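Local coordinates for activator of Hsp90 ATPase homologue 1/2-like C-terminal domain-containing protein (Nitrosomonas europaea, PDB 1XFS) that is of unknown function but belongs to the AHA1 family and has a Bet v 1-like helix-grip fold, which in relatives often encloses a ligand-binding cavity, at residues L10-R16 and Y129-H135; W38-K42 and T155-L160; L53-F59 and S74-V80; P43-C49 and Y60-P66. All blocks are in the same frame, centred on the assembly; numbering follows the deposited sequence.

Contact 1: L10-R16 and Y129-H135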
# COMPACT_ATOMS: atom_id res chain seq x y z
N LEU A 10 -5.44 -9.48 -14.66
CA LEU A 10 -5.83 -8.77 -13.44
C LEU A 10 -6.03 -7.27 -13.55
O LEU A 10 -6.62 -6.67 -12.66
CB LEU A 10 -4.77 -9.03 -12.36
CG LEU A 10 -4.36 -10.48 -12.14
CD1 LEU A 10 -3.16 -10.56 -11.21
CD2 LEU A 10 -5.54 -11.25 -11.58
N ASP A 11 -5.55 -6.67 -14.63
CA ASP A 11 -5.65 -5.22 -14.77
C ASP A 11 -6.53 -4.69 -15.89
O ASP A 11 -6.68 -5.33 -16.93
CB ASP A 11 -4.25 -4.63 -14.94
CG ASP A 11 -3.28 -5.12 -13.88
OD1 ASP A 11 -3.72 -5.29 -12.73
OD2 ASP A 11 -2.10 -5.32 -14.20
N LEU A 12 -7.10 -3.52 -15.66
CA LEU A 12 -7.93 -2.86 -16.66
C LEU A 12 -7.29 -1.49 -16.88
O LEU A 12 -6.94 -0.80 -15.92
CB LEU A 12 -9.37 -2.71 -16.17
CG LEU A 12 -10.14 -4.03 -15.99
CD1 LEU A 12 -11.53 -3.74 -15.45
CD2 LEU A 12 -10.23 -4.77 -17.33
N MSE A 13 -7.11 -1.10 -18.14
CA MSE A 13 -6.49 0.18 -18.44
C MSE A 13 -7.37 1.10 -19.29
O MSE A 13 -8.23 0.64 -20.03
CB MSE A 13 -5.15 -0.05 -19.16
CG MSE A 13 -4.32 1.22 -19.35
SE MSE A 13 -2.59 0.92 -20.17
CE MSE A 13 -3.07 1.32 -22.00
N LEU A 14 -7.13 2.40 -19.16
CA LEU A 14 -7.87 3.41 -19.91
C LEU A 14 -6.92 4.55 -20.27
O LEU A 14 -6.26 5.10 -19.39
CB LEU A 14 -9.03 3.94 -19.07
CG LEU A 14 -9.96 4.98 -19.70
CD1 LEU A 14 -10.64 4.40 -20.93
CD2 LEU A 14 -10.99 5.42 -18.68
N LYS A 15 -6.85 4.90 -21.55
CA LYS A 15 -5.98 6.00 -21.97
C LYS A 15 -6.81 7.09 -22.65
O LYS A 15 -7.64 6.79 -23.51
CB LYS A 15 -4.90 5.50 -22.94
CG LYS A 15 -3.83 6.54 -23.25
CD LYS A 15 -2.75 6.00 -24.19
CE LYS A 15 -3.29 5.79 -25.60
NZ LYS A 15 -3.76 7.07 -26.20
N ARG A 16 -6.58 8.34 -22.27
CA ARG A 16 -7.32 9.45 -22.84
C ARG A 16 -6.43 10.67 -23.04
O ARG A 16 -5.39 10.81 -22.40
CB ARG A 16 -8.49 9.82 -21.92
CG ARG A 16 -9.59 8.76 -21.84
CD ARG A 16 -10.47 8.81 -23.08
NE ARG A 16 -11.23 10.06 -23.11
CZ ARG A 16 -12.35 10.27 -22.43
NH1 ARG A 16 -12.85 9.31 -21.66
NH2 ARG A 16 -12.95 11.45 -22.49
N TYR A 129 -3.60 11.16 -20.35
CA TYR A 129 -4.05 10.53 -19.12
C TYR A 129 -4.14 9.02 -19.26
O TYR A 129 -4.81 8.52 -20.16
CB TYR A 129 -5.42 11.10 -18.72
CG TYR A 129 -6.11 10.37 -17.58
CD1 TYR A 129 -6.80 9.18 -17.80
CD2 TYR A 129 -6.07 10.87 -16.29
CE1 TYR A 129 -7.42 8.50 -16.76
CE2 TYR A 129 -6.69 10.20 -15.23
CZ TYR A 129 -7.37 9.01 -15.47
OH TYR A 129 -7.97 8.33 -14.44
N THR A 130 -3.48 8.30 -18.37
CA THR A 130 -3.51 6.85 -18.40
C THR A 130 -3.92 6.35 -17.02
O THR A 130 -3.30 6.71 -16.02
CB THR A 130 -2.13 6.28 -18.80
OG1 THR A 130 -1.76 6.77 -20.10
CG2 THR A 130 -2.16 4.76 -18.84
N ALA A 131 -4.98 5.55 -16.96
CA ALA A 131 -5.46 5.02 -15.69
C ALA A 131 -5.51 3.50 -15.73
O ALA A 131 -6.05 2.91 -16.67
CB ALA A 131 -6.86 5.57 -15.37
N CYS A 132 -4.93 2.86 -14.72
CA CYS A 132 -4.91 1.41 -14.63
C CYS A 132 -5.47 1.00 -13.28
O CYS A 132 -5.06 1.53 -12.25
CB CYS A 132 -3.48 0.86 -14.78
SG CYS A 132 -3.34 -0.95 -14.57
N ALA A 133 -6.42 0.07 -13.31
CA ALA A 133 -7.02 -0.44 -12.09
C ALA A 133 -6.49 -1.86 -11.92
O ALA A 133 -6.72 -2.72 -12.77
CB ALA A 133 -8.54 -0.45 -12.19
N MSE A 134 -5.77 -2.08 -10.82
CA MSE A 134 -5.17 -3.38 -10.52
C MSE A 134 -6.06 -4.18 -9.58
O MSE A 134 -6.51 -3.67 -8.56
CB MSE A 134 -3.80 -3.19 -9.86
CG MSE A 134 -2.82 -2.36 -10.66
SE MSE A 134 -1.21 -2.03 -9.61
CE MSE A 134 -0.35 -3.68 -9.94
N HIS A 135 -6.31 -5.44 -9.93
CA HIS A 135 -7.14 -6.31 -9.11
C HIS A 135 -6.34 -7.48 -8.55
O HIS A 135 -5.23 -7.74 -9.00
CB HIS A 135 -8.32 -6.83 -9.92
CG HIS A 135 -9.11 -5.74 -10.57
ND1 HIS A 135 -8.78 -5.21 -11.80
CD2 HIS A 135 -10.18 -5.03 -10.13
CE1 HIS A 135 -9.60 -4.22 -12.09
NE2 HIS A 135 -10.46 -4.09 -11.09
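Backbone hydrogen bonds join the two strands, whose segments run antiparallel at 167° with axes 4.6 Å apart. Three reciprocal pairs form: Leu12 N to Ala133 O (3.0 Å) and Ala133 N to Leu12 O (2.8 Å), Leu14 N to Ala131 O and Ala131 N to Leu14 O (both 2.8 Å), Arg16 N to Tyr129 O (2.8 Å) and Tyr129 N to Arg16 O (2.7 Å). At the non-hydrogen-bonded pairs between them, CA-H...O contacts such as Met13 CA to Ala131 O (3.3 Å) fill in. The register thus pairs the first and last strands of the chain, 11-18 and 127-134, as in the helix-grip fold of the Bet v 1-like group. Just before strand 11-18, Leu10 O accepts two bonds from His135, from N at 3.0 Å and ND1 at 2.7 Å; His135 NE2 reaches His144. Apolar packing differs by face: Leu12, Leu14 and Tyr129 share the face that packs on helix 149-167, touching Phe149, Trp153 and Ile157 respectively, while selenomethionine Met13, SE 4.1 Å from Thr130 CG2, shares the other with Asp11, Cys132 and Met134. Charged groups have partners beyond the segments: Arg16 bonds Gly154 and Thr158, and buried Asp11 forms a salt bridge with Arg97 of the second subunit.

Contact 2: W38-K42 and T155-L160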
# COMPACT_ATOMS: atom_id res chain seq x y z
N TRP A 38 -16.54 15.39 -10.46
CA TRP A 38 -16.28 14.56 -11.64
C TRP A 38 -15.90 13.11 -11.36
O TRP A 38 -16.06 12.25 -12.22
CB TRP A 38 -15.14 15.18 -12.47
CG TRP A 38 -13.78 15.02 -11.83
CD1 TRP A 38 -13.16 15.91 -10.98
CD2 TRP A 38 -12.89 13.90 -11.95
NE1 TRP A 38 -11.95 15.40 -10.58
CE2 TRP A 38 -11.76 14.17 -11.16
CE3 TRP A 38 -12.95 12.69 -12.66
CZ2 TRP A 38 -10.68 13.28 -11.05
CZ3 TRP A 38 -11.88 11.80 -12.55
CH2 TRP A 38 -10.76 12.11 -11.76
N PHE A 39 -15.40 12.85 -10.15
CA PHE A 39 -14.93 11.53 -9.75
C PHE A 39 -15.90 10.37 -9.97
O PHE A 39 -15.48 9.24 -10.20
CB PHE A 39 -14.50 11.57 -8.28
CG PHE A 39 -13.61 10.44 -7.87
CD1 PHE A 39 -12.35 10.28 -8.44
CD2 PHE A 39 -14.02 9.55 -6.88
CE1 PHE A 39 -11.51 9.24 -8.03
CE2 PHE A 39 -13.18 8.51 -6.46
CZ PHE A 39 -11.92 8.36 -7.04
N VAL A 40 -17.20 10.66 -9.90
CA VAL A 40 -18.20 9.63 -10.14
C VAL A 40 -19.06 10.04 -11.32
O VAL A 40 -19.35 11.22 -11.52
CB VAL A 40 -19.11 9.40 -8.89
CG1 VAL A 40 -18.27 8.86 -7.74
CG2 VAL A 40 -19.79 10.70 -8.49
N PRO A 41 -19.46 9.07 -12.15
CA PRO A 41 -20.29 9.34 -13.33
C PRO A 41 -21.74 9.63 -12.95
O PRO A 41 -22.36 8.85 -12.23
CB PRO A 41 -20.15 8.05 -14.14
CG PRO A 41 -20.03 7.01 -13.07
CD PRO A 41 -19.07 7.65 -12.09
N LYS A 42 -22.25 10.76 -13.42
CA LYS A 42 -23.63 11.15 -13.15
C LYS A 42 -24.54 10.03 -13.66
O LYS A 42 -24.15 9.27 -14.54
CB LYS A 42 -23.96 12.46 -13.86
CG LYS A 42 -23.04 13.61 -13.49
CD LYS A 42 -23.44 14.90 -14.19
CE LYS A 42 -22.55 16.05 -13.76
NZ LYS A 42 -22.93 17.34 -14.39
N THR A 155 -16.49 7.93 -18.62
CA THR A 155 -17.38 9.05 -18.38
C THR A 155 -16.79 10.03 -17.37
O THR A 155 -16.93 11.24 -17.51
CB THR A 155 -18.76 8.56 -17.86
OG1 THR A 155 -19.42 7.83 -18.90
CG2 THR A 155 -19.63 9.73 -17.45
N THR A 156 -16.12 9.51 -16.34
CA THR A 156 -15.53 10.39 -15.34
C THR A 156 -14.45 11.27 -15.95
O THR A 156 -14.33 12.44 -15.60
CB THR A 156 -14.96 9.61 -14.12
OG1 THR A 156 -13.82 8.84 -14.51
CG2 THR A 156 -16.02 8.70 -13.53
N ILE A 157 -13.66 10.71 -16.86
CA ILE A 157 -12.60 11.49 -17.49
C ILE A 157 -13.21 12.59 -18.35
O ILE A 157 -12.68 13.70 -18.41
CB ILE A 157 -11.69 10.59 -18.37
CG1 ILE A 157 -11.15 9.43 -17.54
CG2 ILE A 157 -10.54 11.41 -18.93
CD1 ILE A 157 -10.45 9.85 -16.27
N THR A 158 -14.34 12.30 -18.99
CA THR A 158 -15.00 13.30 -19.82
C THR A 158 -15.51 14.44 -18.93
O THR A 158 -15.41 15.61 -19.29
CB THR A 158 -16.18 12.68 -20.61
OG1 THR A 158 -15.66 11.72 -21.54
CG2 THR A 158 -16.95 13.75 -21.37
N GLN A 159 -16.04 14.08 -17.76
CA GLN A 159 -16.53 15.08 -16.82
C GLN A 159 -15.37 15.92 -16.29
O GLN A 159 -15.51 17.12 -16.05
CB GLN A 159 -17.25 14.38 -15.66
CG GLN A 159 -18.50 13.64 -16.10
CD GLN A 159 -19.16 12.85 -14.99
OE1 GLN A 159 -20.24 12.28 -15.18
NE2 GLN A 159 -18.52 12.79 -13.83
N LEU A 160 -14.22 15.28 -16.12
CA LEU A 160 -13.04 15.98 -15.63
C LEU A 160 -12.59 17.05 -16.62
O LEU A 160 -12.40 18.21 -16.25
CB LEU A 160 -11.89 14.99 -15.40
CG LEU A 160 -10.53 15.57 -15.04
CD1 LEU A 160 -10.65 16.42 -13.78
CD2 LEU A 160 -9.52 14.45 -14.82
O HOH W 1 -13.00 8.19 -11.61
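The irregular run 38-42 passes alongside one side of helix 155-160, coming closest where Trp38 CA lies 5.2 Å from Gln159 CA and Pro41 CA 5.3 Å from Thr156 CA, residues three apart in each segment. Gln159 spans the gap with both ends of its amide: NE2 donates to Val40 O (2.9 Å) and OE1 accepts from Lys42 N (3.1 Å), so this side chain holds two backbone groups of the loop. Trp38 lies against the helix, with Leu160 CD1 3.6 Å from the centroid of its five-membered ring and 9° off the normal, a CH-pi contact; its NE1 bonds Gly28 O. Thr156 CG2 packs on Pro41 CD (3.5 Å), and a water donates to both Phe39 O (3.0 Å) and Thr156 OG1 (3.1 Å). The CA-to-CB bonds of Phe39 and Val40 turn away from the helix, and both side chains touch Ile46. The loop is therefore held to helix 149-167 by polar bonds to its backbone, Val40 O and Lys42 N directly and Phe39 O through water, as well as by the Trp38 ring.

Contact 3: L53-F59 and S74-V80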
# COMPACT_ATOMS: atom_id res chain seq x y z
N LEU A 53 -3.17 14.34 0.90
CA LEU A 53 -2.28 14.01 -0.22
C LEU A 53 -0.82 13.75 0.10
O LEU A 53 0.04 14.61 -0.06
CB LEU A 53 -2.38 15.11 -1.29
CG LEU A 53 -1.89 14.78 -2.69
CD1 LEU A 53 -2.78 13.73 -3.34
CD2 LEU A 53 -1.88 16.05 -3.53
N ARG A 54 -0.56 12.52 0.54
CA ARG A 54 0.77 12.07 0.89
C ARG A 54 0.71 10.56 1.03
O ARG A 54 -0.36 10.00 1.24
CB ARG A 54 1.20 12.67 2.24
CG ARG A 54 0.30 12.27 3.40
CD ARG A 54 0.77 12.86 4.73
NE ARG A 54 -0.08 12.43 5.84
CZ ARG A 54 -0.13 11.19 6.32
NH1 ARG A 54 0.64 10.24 5.79
NH2 ARG A 54 -0.94 10.89 7.32
N PRO A 55 1.85 9.88 0.88
CA PRO A 55 1.90 8.42 1.01
C PRO A 55 1.43 8.10 2.43
O PRO A 55 1.94 8.66 3.40
CB PRO A 55 3.38 8.12 0.80
CG PRO A 55 3.79 9.16 -0.20
CD PRO A 55 3.12 10.41 0.34
N GLY A 56 0.46 7.19 2.54
CA GLY A 56 -0.07 6.84 3.85
C GLY A 56 -1.26 7.71 4.23
O GLY A 56 -1.88 7.49 5.27
N GLY A 57 -1.56 8.69 3.39
CA GLY A 57 -2.67 9.60 3.66
C GLY A 57 -4.01 9.04 3.21
O GLY A 57 -4.11 8.32 2.22
N GLU A 58 -5.06 9.38 3.95
CA GLU A 58 -6.39 8.88 3.65
C GLU A 58 -7.05 9.55 2.45
O GLU A 58 -6.92 10.75 2.23
CB GLU A 58 -7.29 9.01 4.88
CG GLU A 58 -8.73 8.57 4.68
CD GLU A 58 -9.51 8.56 5.98
OE1 GLU A 58 -9.48 9.59 6.70
OE2 GLU A 58 -10.17 7.55 6.27
N PHE A 59 -7.75 8.74 1.66
CA PHE A 59 -8.51 9.20 0.50
C PHE A 59 -9.92 8.70 0.84
O PHE A 59 -10.23 7.52 0.66
CB PHE A 59 -8.00 8.55 -0.79
CG PHE A 59 -8.65 9.07 -2.04
CD1 PHE A 59 -8.46 8.43 -3.26
CD2 PHE A 59 -9.47 10.20 -1.99
CE1 PHE A 59 -9.09 8.89 -4.42
CE2 PHE A 59 -10.11 10.67 -3.15
CZ PHE A 59 -9.91 10.02 -4.37
N SER A 74 -13.13 4.30 1.67
CA SER A 74 -11.92 4.69 2.36
C SER A 74 -10.71 4.04 1.70
O SER A 74 -10.66 2.82 1.54
CB SER A 74 -11.99 4.27 3.84
OG SER A 74 -10.83 4.66 4.54
N GLY A 75 -9.75 4.86 1.30
CA GLY A 75 -8.57 4.34 0.64
C GLY A 75 -7.32 4.99 1.20
O GLY A 75 -7.39 5.81 2.12
N CYS A 76 -6.17 4.63 0.63
CA CYS A 76 -4.88 5.15 1.09
C CYS A 76 -3.99 5.51 -0.10
O CYS A 76 -3.88 4.74 -1.04
CB CYS A 76 -4.20 4.07 1.94
SG CYS A 76 -2.66 4.53 2.73
N PHE A 77 -3.35 6.67 -0.05
CA PHE A 77 -2.43 7.05 -1.13
C PHE A 77 -1.12 6.27 -0.94
O PHE A 77 -0.66 6.07 0.18
CB PHE A 77 -2.16 8.56 -1.12
CG PHE A 77 -3.32 9.38 -1.61
CD1 PHE A 77 -3.71 9.34 -2.95
CD2 PHE A 77 -4.05 10.17 -0.72
CE1 PHE A 77 -4.82 10.07 -3.40
CE2 PHE A 77 -5.17 10.90 -1.16
CZ PHE A 77 -5.55 10.84 -2.50
N LEU A 78 -0.54 5.82 -2.04
CA LEU A 78 0.71 5.06 -1.98
C LEU A 78 1.87 5.81 -2.61
O LEU A 78 3.02 5.65 -2.20
CB LEU A 78 0.53 3.72 -2.68
CG LEU A 78 -0.59 2.85 -2.13
CD1 LEU A 78 -0.71 1.58 -2.97
CD2 LEU A 78 -0.31 2.48 -0.66
N GLU A 79 1.58 6.59 -3.64
CA GLU A 79 2.60 7.38 -4.31
C GLU A 79 1.98 8.68 -4.79
O GLU A 79 0.87 8.70 -5.32
CB GLU A 79 3.19 6.64 -5.52
CG GLU A 79 4.23 7.49 -6.26
CD GLU A 79 4.79 6.83 -7.51
OE1 GLU A 79 5.26 7.57 -8.40
OE2 GLU A 79 4.80 5.59 -7.60
N VAL A 80 2.70 9.77 -4.56
CA VAL A 80 2.26 11.09 -4.98
C VAL A 80 3.46 11.76 -5.62
O VAL A 80 4.31 12.33 -4.94
CB VAL A 80 1.79 11.96 -3.78
CG1 VAL A 80 1.28 13.31 -4.29
CG2 VAL A 80 0.67 11.24 -3.03
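Ser74 OG lies 3.4 Å from Glu58 OE2, at best a weak bond. Gly75 makes the first reciprocal antiparallel pair of the beta hairpin of strands 58-64 and 70-81, its N donating to Phe59 O (2.8 Å) and its O accepting from Phe59 N (3.0 Å). Cys76 faces Glu58 at a non-hydrogen-bonded pair; its CA touches Gly57 O (3.5 Å) and its SG lies 3.6 Å from Gly56 CA. Phe77 ties the strand to the type II turn Arg54-Gly57, which leads into strand 58-64: its N donates to Gly57 O (2.9 Å) and its O accepts from Gly56 N (2.8 Å). Gly56, at phi 91°, has backbone angles that a CB would not fit. The Phe77 ring lies between Leu53 CD1, 4.2 Å from its centroid, and Phe59 CB, 4.1 Å from it on the opposite face; the Phe59 and Phe77 rings are near parallel (16°) but slid apart, so they barely overlap. Leu78 and Glu79 both face Ile87, a classic beta bulge, beyond which Val80 CG1 packs on Leu53 CG (3.8 Å). Strand 85-89 flanks the far edge of strand 70-81, bringing Leu86 and Trp88 to Phe77, while helix 22-30 meets Leu53 through Thr30 and Val80 through Trp26.

Contact 4: P43-C49 and Y60-P66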
# COMPACT_ATOMS: atom_id res chain seq x y z
N PRO A 43 -25.77 9.94 -13.14
CA PRO A 43 -26.37 10.78 -12.10
C PRO A 43 -25.78 10.63 -10.70
O PRO A 43 -26.19 11.32 -9.76
CB PRO A 43 -27.84 10.39 -12.15
CG PRO A 43 -27.78 8.94 -12.49
CD PRO A 43 -26.73 8.91 -13.58
N TRP A 44 -24.81 9.72 -10.55
CA TRP A 44 -24.17 9.52 -9.25
C TRP A 44 -23.52 10.82 -8.82
O TRP A 44 -23.24 11.68 -9.65
CB TRP A 44 -23.10 8.43 -9.34
CG TRP A 44 -23.62 7.05 -9.43
CD1 TRP A 44 -24.41 6.53 -10.41
CD2 TRP A 44 -23.37 5.98 -8.51
NE1 TRP A 44 -24.67 5.20 -10.17
CE2 TRP A 44 -24.04 4.84 -9.00
CE3 TRP A 44 -22.65 5.88 -7.31
CZ2 TRP A 44 -24.01 3.61 -8.34
CZ3 TRP A 44 -22.62 4.65 -6.65
CH2 TRP A 44 -23.30 3.53 -7.17
N SER A 45 -23.28 10.96 -7.52
CA SER A 45 -22.66 12.17 -7.00
C SER A 45 -21.82 11.87 -5.78
O SER A 45 -21.81 10.74 -5.27
CB SER A 45 -23.74 13.19 -6.64
OG SER A 45 -24.63 12.67 -5.67
N ILE A 46 -21.09 12.88 -5.30
CA ILE A 46 -20.25 12.73 -4.12
C ILE A 46 -20.79 13.59 -2.99
O ILE A 46 -20.91 14.81 -3.12
CB ILE A 46 -18.80 13.15 -4.42
CG1 ILE A 46 -18.21 12.24 -5.50
CG2 ILE A 46 -17.97 13.08 -3.14
CD1 ILE A 46 -16.78 12.54 -5.85
N SER A 47 -21.10 12.94 -1.87
CA SER A 47 -21.65 13.62 -0.70
C SER A 47 -20.57 14.15 0.23
O SER A 47 -20.83 15.01 1.07
CB SER A 47 -22.55 12.65 0.08
OG SER A 47 -23.49 12.04 -0.78
N ASP A 48 -19.36 13.62 0.08
CA ASP A 48 -18.24 14.06 0.91
C ASP A 48 -16.95 13.54 0.30
O ASP A 48 -16.92 12.49 -0.34
CB ASP A 48 -18.40 13.52 2.34
CG ASP A 48 -17.57 14.29 3.35
OD1 ASP A 48 -17.56 13.90 4.53
OD2 ASP A 48 -16.94 15.30 2.97
N CYS A 49 -15.87 14.28 0.51
CA CYS A 49 -14.57 13.90 -0.00
C CYS A 49 -13.48 14.53 0.85
O CYS A 49 -13.43 15.75 1.01
CB CYS A 49 -14.41 14.33 -1.46
SG CYS A 49 -12.79 13.93 -2.17
N TYR A 60 -10.75 9.59 1.38
CA TYR A 60 -12.12 9.26 1.80
C TYR A 60 -13.17 9.92 0.92
O TYR A 60 -13.08 11.11 0.62
CB TYR A 60 -12.34 9.71 3.25
CG TYR A 60 -13.77 9.63 3.77
CD1 TYR A 60 -14.32 8.43 4.20
CD2 TYR A 60 -14.56 10.78 3.85
CE1 TYR A 60 -15.64 8.36 4.70
CE2 TYR A 60 -15.87 10.72 4.34
CZ TYR A 60 -16.40 9.52 4.76
OH TYR A 60 -17.70 9.48 5.25
N THR A 61 -14.16 9.15 0.50
CA THR A 61 -15.22 9.69 -0.32
C THR A 61 -16.54 9.01 0.01
O THR A 61 -16.56 7.87 0.44
CB THR A 61 -14.93 9.49 -1.83
OG1 THR A 61 -14.81 8.09 -2.10
CG2 THR A 61 -13.63 10.19 -2.22
N VAL A 62 -17.64 9.74 -0.14
CA VAL A 62 -18.96 9.18 0.10
C VAL A 62 -19.71 9.31 -1.21
O VAL A 62 -20.00 10.41 -1.66
CB VAL A 62 -19.73 9.93 1.20
CG1 VAL A 62 -21.12 9.31 1.34
CG2 VAL A 62 -18.98 9.84 2.51
N MSE A 63 -19.99 8.16 -1.82
CA MSE A 63 -20.70 8.13 -3.09
C MSE A 63 -22.20 7.90 -2.88
O MSE A 63 -22.60 7.11 -2.02
CB MSE A 63 -20.14 7.01 -3.96
CG MSE A 63 -18.70 7.21 -4.38
SE MSE A 63 -17.97 5.63 -5.21
CE MSE A 63 -19.05 5.60 -6.80
N GLN A 64 -23.01 8.59 -3.66
CA GLN A 64 -24.46 8.45 -3.57
C GLN A 64 -24.98 8.03 -4.94
O GLN A 64 -24.69 8.67 -5.95
CB GLN A 64 -25.10 9.77 -3.15
CG GLN A 64 -26.60 9.68 -2.91
CD GLN A 64 -27.22 11.00 -2.47
OE1 GLN A 64 -26.90 11.53 -1.40
NE2 GLN A 64 -28.10 11.54 -3.30
N ASP A 65 -25.73 6.93 -4.97
CA ASP A 65 -26.28 6.44 -6.23
C ASP A 65 -27.61 7.14 -6.52
O ASP A 65 -28.11 7.89 -5.69
CB ASP A 65 -26.48 4.92 -6.20
CG ASP A 65 -27.42 4.45 -5.10
OD1 ASP A 65 -28.29 5.22 -4.69
OD2 ASP A 65 -27.30 3.28 -4.68
N PRO A 66 -28.18 6.93 -7.72
CA PRO A 66 -29.45 7.59 -8.04
C PRO A 66 -30.59 7.18 -7.12
O PRO A 66 -31.59 7.89 -7.02
CB PRO A 66 -29.68 7.20 -9.50
CG PRO A 66 -29.00 5.87 -9.61
CD PRO A 66 -27.72 6.09 -8.84
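Trp44 lays one face of its indole over the residues that follow strand 58-64: Asp65 CB is 3.5 Å from the six-membered centroid and Pro66 CD 3.8 Å from the five-membered one, both CH-pi contacts. Selenomethionine Met63 adds its CE at 3.6 Å from Trp44 CE3. Pro43, after a cis peptide bond, touches the second proline, Pro43 CG to Pro66 CB being 3.9 Å. Backbone pairing begins at Ser45, with Ser45 N to Gln64 O (3.1 Å) and Gln64 N to Ser45 O (2.9 Å). These are the arms of the beta hairpin of strands 45-51 and 58-64, the former being the outermost strand at this end of the chain's antiparallel sheet. At Ser47 the edge strand turns a corner: Ser47 N bonds Val62 O and Val62 N bonds Asp48 O (both 2.8 Å), so Val62 spans two residues opposite. Ile46 and Met63 share a face, with Val40 of the preceding loop touching both. Gln64 lies on the other face; its OE1 and the OG of Ser47, at the corner, both bond Lys70 of strand 70-81.

In the fold
Contact 2 links the others. Its helix, 155-160, lies on contact 1, where Ile157 CD1 meets Tyr129 CZ at 3.3 Å. Its loop reaches contact 4 through Val40 CG1 and Met63 CE (3.5 Å) and contact 3 through Phe39 CZ and Phe59 CZ (3.7 Å). Contacts 3 and 4 follow each other along strand 58-64, their centres about 19 Å apart, while contact 1 lies at the other end of the same sheet, about 22 Å between centres from contact 4. The long helix 149-167 packs on the antiparallel sheet, as expected of a Bet v 1-like helix-grip fold; in such relatives the space between them often holds a ligand, but no ligand site is established here.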